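Local structure of sialyltransferase 0160 (Photobacterium damselae, 4R84) at residues I124-P130 / Y202-H207; S131-L135 / W154-T158; E44-P50 / I79-A85. The protein probably transfers sialic acid from CMP-sialic acid to galactosides in alpha-2,6 linkage, as a GT-B glycosyltransferase. All blocks are in the same frame, centred on the assembly; numbering follows the deposited sequence.

How the interactions relate
Interactions 1 and 2 adjoin each other in a Rossmann-like domain, with centres about 8 Å apart. Both are buried and both use helix 129-144. Asp125 of interaction 1 bonds to Ser131 of interaction 2, and each contact brings a residue of the donor pocket, Ser128 and Arg156. Interaction 1 is largely polar, built on a shared carboxylate and an amide. Interaction 2 mixes an indole hydrogen bond with CH-pi and apolar packing. Interaction 3 lies in the separate PKD-like region, with its centre about 40 Å from that of interaction 1. It is a partly buried antiparallel strand pair, largely apolar on one face and mostly polar on the exposed one.

Interaction 1. Residues I124-P130 / Y202-H207; sequences IDHASLP and YTNTAH
Asn204 with Asp125 and Thr203 with Ile124 form a polar contact at the C-terminal ends of two adjacent parallel strands, 106-125 and 197-204, in a Rossmann-like domain of this GT-B enzyme. The chain leaves both strands here, to enter helix 129-144 on one side and a short turn before helix 208-211 on the other. Ile124 N bonds to Tyr202 O at 3.0 Å. The hydroxyl of Thr203 reinforces this pairing. Its OG1 donates to Ile124 O at 2.6 Å from above the carbonyl plane, and also bonds to Asn211.

At the strand ends, side chains take over. Asn204 has CG anti to the backbone N (chi1 -177°), which carries its amide across to the other segment. ND2 reaches Asp125 OD1 at 3.1 Å. The bond is nearly straight at 164°, and OD1 lies in the amide plane. ND2 also bonds to Asp235. OD1 takes a second bond, from Ala127 N at 3.1 Å. That bond closes an Asx turn, and its donor stands well above the carboxylate plane. OD2 bonds to Ser131 in the helix that follows.

The two histidines meet beside this network. His126 turns its edge to the face of His207, in a T-shaped stack with planes 85° apart and centroids 4.5 Å apart. His126 CE1 is the atom that meets the face, 3.1 Å from His207 ND1. His207 is the N-cap residue of helix 208-211.

Three bonds therefore grip the Asp125 carboxylate, and ND2 of Asn204 serves two acidic side chains. This should fix the rotation of both groups. It probably also steadies the turn that leads into Ser128, a residue of the donor pocket.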
loop_
_atom_site.group_PDB
_atom_site.type_symbol
_atom_site.label_atom_id
_atom_site.label_comp_id
_atom_site.label_asym_id
_atom_site.label_seq_id
_atom_site.Cartn_x
_atom_site.Cartn_y
_atom_site.Cartn_z
ATOM N N ILE A 124 -6.351 5.125 -4.552
ATOM C CA ILE A 124 -6.779 4.685 -5.877
ATOM C C ILE A 124 -5.908 3.538 -6.353
ATOM O O ILE A 124 -4.690 3.693 -6.421
ATOM C CB ILE A 124 -6.697 5.812 -6.912
ATOM C CG1 ILE A 124 -7.415 7.065 -6.411
ATOM C CG2 ILE A 124 -7.303 5.350 -8.259
ATOM C CD1 ILE A 124 -6.963 8.321 -7.108
ATOM N N ASP A 125 -6.514 2.398 -6.668
ATOM C CA ASP A 125 -5.734 1.267 -7.191
ATOM C C ASP A 125 -6.628 0.259 -7.873
ATOM O O ASP A 125 -7.759 0.038 -7.457
ATOM C CB ASP A 125 -4.958 0.566 -6.084
ATOM C CG ASP A 125 -4.110 -0.588 -6.611
ATOM O OD1 ASP A 125 -3.475 -0.425 -7.672
ATOM O OD2 ASP A 125 -4.076 -1.643 -5.954
ATOM N N HIS A 126 -6.089 -0.380 -8.906
ATOM C CA HIS A 126 -6.836 -1.388 -9.629
ATOM C C HIS A 126 -6.181 -2.765 -9.479
ATOM O O HIS A 126 -6.678 -3.745 -10.012
ATOM C CB HIS A 126 -6.927 -1.023 -11.112
ATOM C CG HIS A 126 -5.621 -1.131 -11.838
ATOM N ND1 HIS A 126 -4.587 -0.235 -11.654
ATOM C CD2 HIS A 126 -5.178 -2.038 -12.744
ATOM C CE1 HIS A 126 -3.568 -0.581 -12.419
ATOM N NE2 HIS A 126 -3.898 -1.674 -13.086
ATOM N N ALA A 127 -5.075 -2.827 -8.753
ATOM C CA ALA A 127 -4.341 -4.080 -8.587
ATOM C C ALA A 127 -4.560 -4.657 -7.181
ATOM O O ALA A 127 -5.635 -4.492 -6.595
ATOM C CB ALA A 127 -2.864 -3.862 -8.857
ATOM N N SER A 128 -3.570 -5.376 -6.658
ATOM C CA SER A 128 -3.715 -5.980 -5.337
ATOM C C SER A 128 -2.759 -5.393 -4.327
ATOM O O SER A 128 -3.173 -4.920 -3.271
ATOM C CB SER A 128 -3.495 -7.495 -5.398
ATOM O OG SER A 128 -4.611 -8.137 -5.972
ATOM N N LEU A 129 -1.480 -5.461 -4.653
ATOM C CA LEU A 129 -0.421 -5.106 -3.715
ATOM C C LEU A 129 -0.528 -3.649 -3.195
ATOM O O LEU A 129 -0.507 -3.438 -1.982
ATOM C CB LEU A 129 0.950 -5.366 -4.375
ATOM C CG LEU A 129 2.134 -5.178 -3.423
ATOM C CD1 LEU A 129 1.889 -5.953 -2.130
ATOM C CD2 LEU A 129 3.424 -5.607 -4.121
ATOM N N PRO A 130 -0.708 -2.656 -4.090
ATOM C CA PRO A 130 -0.894 -1.298 -3.553
ATOM C C PRO A 130 -2.099 -1.196 -2.639
ATOM O O PRO A 130 -2.012 -0.592 -1.573
ATOM C CB PRO A 130 -1.076 -0.442 -4.818
ATOM C CG PRO A 130 -0.318 -1.229 -5.890
ATOM C CD PRO A 130 -0.667 -2.653 -5.567
ATOM N N TYR A 202 -2.508 8.126 -2.374
ATOM C CA TYR A 202 -1.938 6.780 -2.307
ATOM C C TYR A 202 -2.366 6.036 -3.541
ATOM O O TYR A 202 -3.565 5.830 -3.742
ATOM C CB TYR A 202 -2.430 6.028 -1.068
ATOM C CG TYR A 202 -2.169 6.740 0.237
ATOM C CD1 TYR A 202 -2.991 7.786 0.661
ATOM C CD2 TYR A 202 -1.117 6.351 1.056
ATOM C CE1 TYR A 202 -2.756 8.442 1.865
ATOM C CE2 TYR A 202 -0.877 6.999 2.272
ATOM C CZ TYR A 202 -1.699 8.046 2.657
ATOM O OH TYR A 202 -1.478 8.699 3.860
ATOM N N THR A 203 -1.423 5.629 -4.381
ATOM C CA THR A 203 -1.847 4.942 -5.590
ATOM C C THR A 203 -0.733 4.061 -6.131
ATOM O O THR A 203 0.288 3.850 -5.475
ATOM C CB THR A 203 -2.347 5.943 -6.662
ATOM O OG1 THR A 203 -3.022 5.230 -7.708
ATOM C CG2 THR A 203 -1.211 6.776 -7.253
ATOM N N ASN A 204 -1.004 3.514 -7.310
ATOM C CA ASN A 204 -0.181 2.549 -8.024
ATOM C C ASN A 204 0.906 3.264 -8.820
ATOM O O ASN A 204 0.618 4.201 -9.556
ATOM C CB ASN A 204 -1.139 1.739 -8.921
ATOM C CG ASN A 204 -0.476 0.638 -9.692
ATOM O OD1 ASN A 204 0.521 0.846 -10.367
ATOM N ND2 ASN A 204 -1.078 -0.548 -9.647
ATOM N N THR A 205 2.165 2.862 -8.643
ATOM C CA THR A 205 3.262 3.590 -9.287
ATOM C C THR A 205 3.136 3.606 -10.818
ATOM O O THR A 205 3.291 4.654 -11.442
ATOM C CB THR A 205 4.626 2.993 -8.912
ATOM O OG1 THR A 205 4.779 3.041 -7.494
ATOM C CG2 THR A 205 5.751 3.779 -9.569
ATOM N N ALA A 206 2.873 2.446 -11.410
ATOM C CA ALA A 206 2.827 2.357 -12.875
ATOM C C ALA A 206 1.736 3.263 -13.448
ATOM O O ALA A 206 1.863 3.782 -14.557
ATOM C CB ALA A 206 2.627 0.890 -13.329
ATOM N N HIS A 207 0.683 3.500 -12.673
ATOM C CA HIS A 207 -0.450 4.230 -13.224
ATOM C C HIS A 207 -0.713 5.550 -12.538
ATOM O O HIS A 207 -1.806 6.082 -12.641
ATOM C CB HIS A 207 -1.685 3.346 -13.165
ATOM C CG HIS A 207 -1.529 2.099 -13.976
ATOM N ND1 HIS A 207 -1.104 0.908 -13.430
ATOM C CD2 HIS A 207 -1.670 1.876 -15.302
ATOM C CE1 HIS A 207 -1.026 -0.006 -14.381
ATOM N NE2 HIS A 207 -1.364 0.557 -15.526
#

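Interaction 2. Residues S131-L135 / W154-T158; sequences SLQQL and WKRVT. With CSF (cytidine-5'-monophosphate-3-fluoro-N-acetyl-neuraminic acid), chain E.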
loop_
_atom_site.group_PDB
_atom_site.type_symbol
_atom_site.label_atom_id
_atom_site.label_comp_id
_atom_site.label_asym_id
_atom_site.label_seq_id
_atom_site.Cartn_x
_atom_site.Cartn_y
_atom_site.Cartn_z
ATOM N N SER A 131 -3.211 -1.814 -3.017
ATOM C CA SER A 131 -4.404 -1.749 -2.161
ATOM C C SER A 131 -4.171 -2.397 -0.787
ATOM O O SER A 131 -4.621 -1.869 0.226
ATOM C CB SER A 131 -5.598 -2.417 -2.850
ATOM O OG SER A 131 -5.882 -1.771 -4.075
ATOM N N LEU A 132 -3.469 -3.530 -0.753
ATOM C CA LEU A 132 -3.211 -4.229 0.499
ATOM C C LEU A 132 -2.293 -3.408 1.415
ATOM O O LEU A 132 -2.529 -3.320 2.619
ATOM C CB LEU A 132 -2.605 -5.613 0.231
ATOM C CG LEU A 132 -3.532 -6.600 -0.496
ATOM C CD1 LEU A 132 -2.746 -7.841 -0.908
ATOM C CD2 LEU A 132 -4.680 -7.005 0.402
ATOM N N GLN A 133 -1.264 -2.799 0.842
ATOM C CA GLN A 133 -0.371 -1.919 1.604
ATOM C C GLN A 133 -1.145 -0.732 2.143
ATOM O O GLN A 133 -0.982 -0.336 3.295
ATOM C CB GLN A 133 0.766 -1.415 0.730
ATOM C CG GLN A 133 1.782 -2.490 0.381
ATOM C CD GLN A 133 2.848 -2.679 1.448
ATOM O OE1 GLN A 133 3.219 -1.737 2.155
ATOM N NE2 GLN A 133 3.360 -3.904 1.561
ATOM N N GLN A 134 -1.996 -0.183 1.293
ATOM C CA GLN A 134 -2.801 0.973 1.670
ATOM C C GLN A 134 -3.779 0.604 2.775
ATOM O O GLN A 134 -4.017 1.398 3.678
ATOM C CB GLN A 134 -3.523 1.516 0.439
ATOM C CG GLN A 134 -2.570 2.203 -0.560
ATOM C CD GLN A 134 -3.209 2.411 -1.910
ATOM O OE1 GLN A 134 -4.429 2.411 -2.031
ATOM N NE2 GLN A 134 -2.382 2.562 -2.947
ATOM N N LEU A 135 -4.345 -0.603 2.719
ATOM C CA LEU A 135 -5.295 -1.018 3.744
ATOM C C LEU A 135 -4.621 -1.079 5.116
ATOM O O LEU A 135 -5.209 -0.663 6.118
ATOM C CB LEU A 135 -5.922 -2.372 3.408
ATOM C CG LEU A 135 -6.903 -2.909 4.444
ATOM C CD1 LEU A 135 -8.033 -1.904 4.738
ATOM C CD2 LEU A 135 -7.477 -4.233 3.933
ATOM N N TRP A 154 -10.857 1.140 -4.990
ATOM C CA TRP A 154 -10.069 -0.072 -5.170
ATOM C C TRP A 154 -10.847 -1.065 -6.009
ATOM O O TRP A 154 -12.014 -1.319 -5.743
ATOM C CB TRP A 154 -9.753 -0.727 -3.836
ATOM C CG TRP A 154 -8.762 -0.042 -2.971
ATOM C CD1 TRP A 154 -7.780 0.822 -3.350
ATOM C CD2 TRP A 154 -8.666 -0.181 -1.554
ATOM N NE1 TRP A 154 -7.073 1.235 -2.229
ATOM C CE2 TRP A 154 -7.602 0.631 -1.121
ATOM C CE3 TRP A 154 -9.402 -0.900 -0.598
ATOM C CZ2 TRP A 154 -7.235 0.732 0.225
ATOM C CZ3 TRP A 154 -9.035 -0.803 0.740
ATOM C CH2 TRP A 154 -7.962 0.011 1.138
ATOM N N LYS A 155 -10.200 -1.665 -6.995
ATOM C CA LYS A 155 -10.918 -2.593 -7.859
ATOM C C LYS A 155 -11.011 -3.994 -7.265
ATOM O O LYS A 155 -12.010 -4.688 -7.469
ATOM C CB LYS A 155 -10.244 -2.643 -9.236
ATOM C CG LYS A 155 -11.109 -3.300 -10.312
ATOM C CD LYS A 155 -10.646 -2.888 -11.706
ATOM C CE LYS A 155 -11.363 -3.683 -12.794
ATOM N NZ LYS A 155 -10.953 -5.135 -12.753
ATOM N N ARG A 156 -9.985 -4.407 -6.523
ATOM C CA ARG A 156 -9.888 -5.805 -6.087
ATOM C C ARG A 156 -10.209 -5.987 -4.602
ATOM O O ARG A 156 -10.781 -6.995 -4.202
ATOM C CB ARG A 156 -8.504 -6.372 -6.402
ATOM C CG ARG A 156 -8.175 -6.489 -7.900
ATOM C CD ARG A 156 -7.159 -7.606 -8.145
ATOM N NE ARG A 156 -7.682 -8.877 -7.654
ATOM C CZ ARG A 156 -6.944 -9.964 -7.450
ATOM N NH1 ARG A 156 -5.639 -9.930 -7.685
ATOM N NH2 ARG A 156 -7.515 -11.079 -6.998
ATOM N N VAL A 157 -9.803 -5.034 -3.780
ATOM C CA VAL A 157 -10.128 -5.091 -2.359
ATOM C C VAL A 157 -11.469 -4.425 -2.062
ATOM O O VAL A 157 -11.682 -3.238 -2.364
ATOM C CB VAL A 157 -9.028 -4.443 -1.519
ATOM C CG1 VAL A 157 -9.429 -4.428 -0.041
ATOM C CG2 VAL A 157 -7.727 -5.186 -1.717
ATOM N N THR A 158 -12.372 -5.185 -1.446
ATOM C CA THR A 158 -13.731 -4.721 -1.193
ATOM C C THR A 158 -13.979 -4.408 0.278
ATOM O O THR A 158 -13.815 -5.258 1.139
ATOM C CB THR A 158 -14.759 -5.763 -1.659
ATOM O OG1 THR A 158 -14.624 -5.940 -3.070
ATOM C CG2 THR A 158 -16.169 -5.285 -1.358
HETATM C C5A CSF E . -0.520 -11.154 -17.496
HETATM C C4A CSF E . -1.210 -10.085 -16.658
HETATM C C2A CSF E . -2.401 -11.929 -15.397
HETATM O O6A CSF E . -1.658 -12.851 -16.216
HETATM C C6A CSF E . -0.374 -12.405 -16.639
HETATM C C3A CSF E . -2.560 -10.586 -16.134
HETATM O O4A CSF E . -1.391 -8.914 -17.465
HETATM N N5A CSF E . 0.786 -10.686 -17.900
HETATM C C7A CSF E . 0.243 -13.520 -17.460
HETATM C C8A CSF E . 0.406 -14.768 -16.611
HETATM C C9A CSF E . 1.213 -15.818 -17.365
HETATM O O9A CSF E . 1.365 -16.945 -16.502
HETATM O O8A CSF E . 1.124 -14.407 -15.431
HETATM O O7A CSF E . -0.617 -13.830 -18.558
HETATM C C1A CSF E . -3.767 -12.520 -15.119
HETATM O OBA CSF E . -4.529 -11.920 -14.335
HETATM O OAA CSF E . -4.111 -13.583 -15.688
HETATM O O1A CSF E . -1.773 -11.647 -14.145
HETATM O O2A CSF E . 0.152 -12.005 -12.605
HETATM N N1 CSF E . -3.304 -14.626 -8.559
HETATM C C2 CSF E . -3.521 -15.419 -7.422
HETATM N N3 CSF E . -3.303 -16.752 -7.479
HETATM C C4 CSF E . -2.868 -17.304 -8.632
HETATM C C5 CSF E . -2.662 -16.527 -9.772
HETATM C C6 CSF E . -2.899 -15.158 -9.715
HETATM C "C3'" CSF E . -1.780 -11.816 -8.995
HETATM C "C2'" CSF E . -2.484 -12.412 -7.805
HETATM C "C1'" CSF E . -3.605 -13.189 -8.456
HETATM O "O4'" CSF E . -3.807 -12.632 -9.758
HETATM C "C4'" CSF E . -2.940 -11.511 -9.915
HETATM P PA CSF E . -1.107 -12.680 -13.090
HETATM O "O5'" CSF E . -2.049 -12.643 -11.813
HETATM C "C5'" CSF E . -2.537 -11.386 -11.368
HETATM O "O3'" CSF E . -1.009 -10.677 -8.633
HETATM O "O2'" CSF E . -3.096 -11.379 -7.020
HETATM N N4 CSF E . -2.648 -18.640 -8.692
HETATM O O2 CSF E . -3.921 -14.873 -6.359
HETATM O O3A CSF E . -1.082 -14.099 -13.590
HETATM C C10 CSF E . 1.207 -10.697 -19.168
HETATM O O10 CSF E . 0.485 -11.020 -20.100
HETATM C C11 CSF E . 2.644 -10.304 -19.373
HETATM F F3A CSF E . -3.438 -10.768 -17.177
HETATM O O HOH W 1 -7.596 -3.131 -5.775
#
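Trp154 has CG beside the backbone N and anti to the carbonyl carbon (chi1 -72°), which lays the indole along helix residues Ser131, Gln134 and Leu135. Gln134 makes the same first turn and runs extended, which carries its amide past the indole, in the opposite direction, to the ring nitrogen. Trp154 NE1 donates to Gln134 OE1 at 2.9 Å with an N-H...O angle of 156°. The oxygen lies close to the ring plane, and the N-H comes to it somewhat tilted from the carbonyl plane.

Ser131 sits over one face of the same indole. Its CB is 3.8 Å from the centroid of the five-membered ring and only 2° off the normal, a CH-pi contact. Its OG is over that face too, 3.3 Å from Trp154 CD1. Besides its bond to Asp125, this oxygen accepts from a water at 2.8 Å, which in turn accepts from Arg156 N. The far end of the indole is packed by Leu135, whose CB is 3.9 Å from Trp154 CH2. Val157 adds a branch, with CG2 3.7 Å from Ser131 CB.

The guanidinium of Arg156 reaches the donor pocket. NH1 donates to O2' of the bound CMP-3-fluoro-Neu5Ac at 3.0 Å, with O2' at the edge of the guanidinium. The water-bridged loop thus carries a residue that bonds to the ribose of the bound donor analogue.

Around the contact, helix 330-340 packs on Leu132, Leu135 and Val157. Helix 434-438 touches Leu132. Trp154 and Gln134 both lean on Tyr123 of strand 106-125.

Interaction 3. Residues E44-P50 / I79-A85; sequences ETYQLTP and ISFDFVA
Leu48 packs on Phe81 across an antiparallel strand pair. CB lies over one face of the Phe81 ring, 4.1 Å from the centroid and 21° off the normal, a CH-pi contact. The first torsion (chi1 -74°) sets CG beside the backbone N, and the two side chains then run the same way. At the tip, CD1 meets the CZ-CE2 side of the Phe81 ring, 3.4 Å from CZ, and also touches Phe83 CB at 4.1 Å. Beyond the pair, Leu48 touches Phe96 and Thr111, and the Phe81 ring meets Trp62 edge to face.

The backbones pair in antiparallel register, though the bond from Leu48 N to Phe81 O is bent. Tyr46 with Phe83 and Leu48 with Phe81 are hydrogen-bonded pairs. Thr45 with Val84 and Gln47 with Asp82 are non-hydrogen-bonded pairs. Ala85 N to Glu44 O adds a further bond at one end. At the other end Thr49 OG1 and Ser80 OG share a 2.7 Å hydrogen bond, and Pro50 CD packs on Ile79 CG2.

The opposite face carries Thr45, Gln47, Asp82 and Val84, all exposed. A water joins Gln47 and Asp82: it accepts from Gln47 NE2 at 3.1 Å and donates to Asp82 OD1 at 2.7 Å. Thr45 CG2 rests 3.6 Å from Asp82 CG.

Strands 45-48 and 81-84 make a two-stranded sheet in the PKD-like region. Its largely apolar face, with Tyr46, Leu48, Phe81 and Phe83, packs against strands 31-41, 92-101 and 106-125, consistent with the beta sandwich of PKD domains.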
loop_
_atom_site.group_PDB
_atom_site.type_symbol
_atom_site.label_atom_id
_atom_site.label_comp_id
_atom_site.label_asym_id
_atom_site.label_seq_id
_atom_site.Cartn_x
_atom_site.Cartn_y
_atom_site.Cartn_z
ATOM N N GLU A 44 -12.525 21.640 15.273
ATOM C CA GLU A 44 -12.691 20.556 16.241
ATOM C C GLU A 44 -12.285 21.006 17.650
ATOM O O GLU A 44 -11.641 22.039 17.823
ATOM C CB GLU A 44 -11.891 19.312 15.789
ATOM C CG GLU A 44 -12.376 18.777 14.436
ATOM C CD GLU A 44 -11.887 17.378 14.108
ATOM O OE1 GLU A 44 -11.067 16.824 14.864
ATOM O OE2 GLU A 44 -12.346 16.827 13.081
ATOM N N THR A 45 -12.680 20.227 18.652
ATOM C CA THR A 45 -12.497 20.591 20.052
ATOM C C THR A 45 -11.431 19.717 20.728
ATOM O O THR A 45 -11.347 18.510 20.487
ATOM C CB THR A 45 -13.836 20.479 20.811
ATOM O OG1 THR A 45 -14.788 21.394 20.246
ATOM C CG2 THR A 45 -13.663 20.791 22.304
ATOM N N TYR A 46 -10.588 20.354 21.530
ATOM C CA TYR A 46 -9.623 19.660 22.368
ATOM C C TYR A 46 -9.848 20.102 23.812
ATOM O O TYR A 46 -9.992 21.294 24.064
ATOM C CB TYR A 46 -8.195 19.960 21.911
ATOM C CG TYR A 46 -7.135 19.179 22.655
ATOM C CD1 TYR A 46 -6.660 19.616 23.895
ATOM C CD2 TYR A 46 -6.595 18.014 22.116
ATOM C CE1 TYR A 46 -5.686 18.895 24.579
ATOM C CE2 TYR A 46 -5.626 17.297 22.791
ATOM C CZ TYR A 46 -5.174 17.738 24.015
ATOM O OH TYR A 46 -4.203 17.013 24.674
ATOM N N GLN A 47 -9.919 19.163 24.752
ATOM C CA GLN A 47 -10.131 19.546 26.154
ATOM C C GLN A 47 -8.815 19.776 26.886
ATOM O O GLN A 47 -8.058 18.836 27.118
ATOM C CB GLN A 47 -10.928 18.490 26.922
ATOM C CG GLN A 47 -11.294 18.977 28.333
ATOM C CD GLN A 47 -11.883 17.896 29.224
ATOM O OE1 GLN A 47 -11.344 16.796 29.329
ATOM N NE2 GLN A 47 -12.989 18.213 29.881
ATOM N N LEU A 48 -8.538 21.022 27.253
ATOM C CA LEU A 48 -7.369 21.281 28.086
ATOM C C LEU A 48 -7.656 20.851 29.526
ATOM O O LEU A 48 -8.696 21.196 30.108
ATOM C CB LEU A 48 -6.959 22.752 28.015
ATOM C CG LEU A 48 -6.279 23.103 26.687
ATOM C CD1 LEU A 48 -6.334 24.589 26.425
ATOM C CD2 LEU A 48 -4.845 22.592 26.609
ATOM N N THR A 49 -6.715 20.112 30.105
ATOM C CA THR A 49 -6.901 19.539 31.432
ATOM C C THR A 49 -5.528 19.248 32.034
ATOM O O THR A 49 -4.559 19.035 31.300
ATOM C CB THR A 49 -7.745 18.246 31.366
ATOM O OG1 THR A 49 -8.123 17.831 32.683
ATOM C CG2 THR A 49 -6.969 17.134 30.682
ATOM N N PRO A 50 -5.421 19.273 33.371
ATOM C CA PRO A 50 -4.131 18.881 33.946
ATOM C C PRO A 50 -3.810 17.422 33.661
ATOM O O PRO A 50 -4.714 16.590 33.633
ATOM C CB PRO A 50 -4.330 19.115 35.450
ATOM C CG PRO A 50 -5.458 20.132 35.531
ATOM C CD PRO A 50 -6.359 19.780 34.389
ATOM N N ILE A 79 -10.767 23.972 35.808
ATOM C CA ILE A 79 -9.814 22.882 35.852
ATOM C C ILE A 79 -9.647 22.336 34.445
ATOM O O ILE A 79 -8.537 22.248 33.933
ATOM C CB ILE A 79 -10.252 21.747 36.797
ATOM C CG1 ILE A 79 -10.400 22.268 38.228
ATOM C CG2 ILE A 79 -9.234 20.625 36.775
ATOM C CD1 ILE A 79 -9.162 22.966 38.753
ATOM N N SER A 80 -10.768 21.976 33.829
ATOM C CA SER A 80 -10.773 21.528 32.442
ATOM C C SER A 80 -11.656 22.458 31.637
ATOM O O SER A 80 -12.689 22.913 32.125
ATOM C CB SER A 80 -11.279 20.089 32.337
ATOM O OG SER A 80 -10.443 19.198 33.054
ATOM N N PHE A 81 -11.266 22.741 30.399
ATOM C CA PHE A 81 -12.110 23.554 29.532
ATOM C C PHE A 81 -11.836 23.238 28.077
ATOM O O PHE A 81 -10.831 22.601 27.741
ATOM C CB PHE A 81 -11.911 25.054 29.777
ATOM C CG PHE A 81 -10.545 25.554 29.426
ATOM C CD1 PHE A 81 -9.505 25.466 30.339
ATOM C CD2 PHE A 81 -10.289 26.083 28.168
ATOM C CE1 PHE A 81 -8.240 25.915 30.014
ATOM C CE2 PHE A 81 -9.030 26.534 27.835
ATOM C CZ PHE A 81 -7.998 26.447 28.768
ATOM N N ASP A 82 -12.729 23.701 27.213
ATOM C CA ASP A 82 -12.615 23.371 25.795
ATOM C C ASP A 82 -11.881 24.426 24.987
ATOM O O ASP A 82 -12.167 25.620 25.080
ATOM C CB ASP A 82 -13.999 23.163 25.178
ATOM C CG ASP A 82 -14.639 21.844 25.580
ATOM O OD1 ASP A 82 -13.961 20.988 26.194
ATOM O OD2 ASP A 82 -15.832 21.656 25.255
ATOM N N PHE A 83 -10.928 23.949 24.192
ATOM C CA PHE A 83 -10.281 24.723 23.149
ATOM C C PHE A 83 -10.963 24.349 21.835
ATOM O O PHE A 83 -10.927 23.181 21.426
ATOM C CB PHE A 83 -8.777 24.410 23.110
ATOM C CG PHE A 83 -8.030 25.022 21.949
ATOM C CD1 PHE A 83 -7.434 26.268 22.068
ATOM C CD2 PHE A 83 -7.873 24.321 20.750
ATOM C CE1 PHE A 83 -6.722 26.816 21.006
ATOM C CE2 PHE A 83 -7.173 24.868 19.683
ATOM C CZ PHE A 83 -6.590 26.111 19.814
ATOM N N VAL A 84 -11.601 25.326 21.193
ATOM C CA VAL A 84 -12.174 25.123 19.865
ATOM C C VAL A 84 -11.244 25.713 18.822
ATOM O O VAL A 84 -10.991 26.918 18.829
ATOM C CB VAL A 84 -13.553 25.778 19.717
ATOM C CG1 VAL A 84 -14.124 25.508 18.318
ATOM C CG2 VAL A 84 -14.497 25.278 20.800
ATOM N N ALA A 85 -10.696 24.864 17.954
ATOM C CA ALA A 85 -9.740 25.324 16.952
ATOM C C ALA A 85 -10.380 26.267 15.943
ATOM O O ALA A 85 -11.353 25.908 15.281
ATOM C CB ALA A 85 -9.108 24.128 16.221
HETATM O O HOH W 2 -14.427 20.706 28.854
#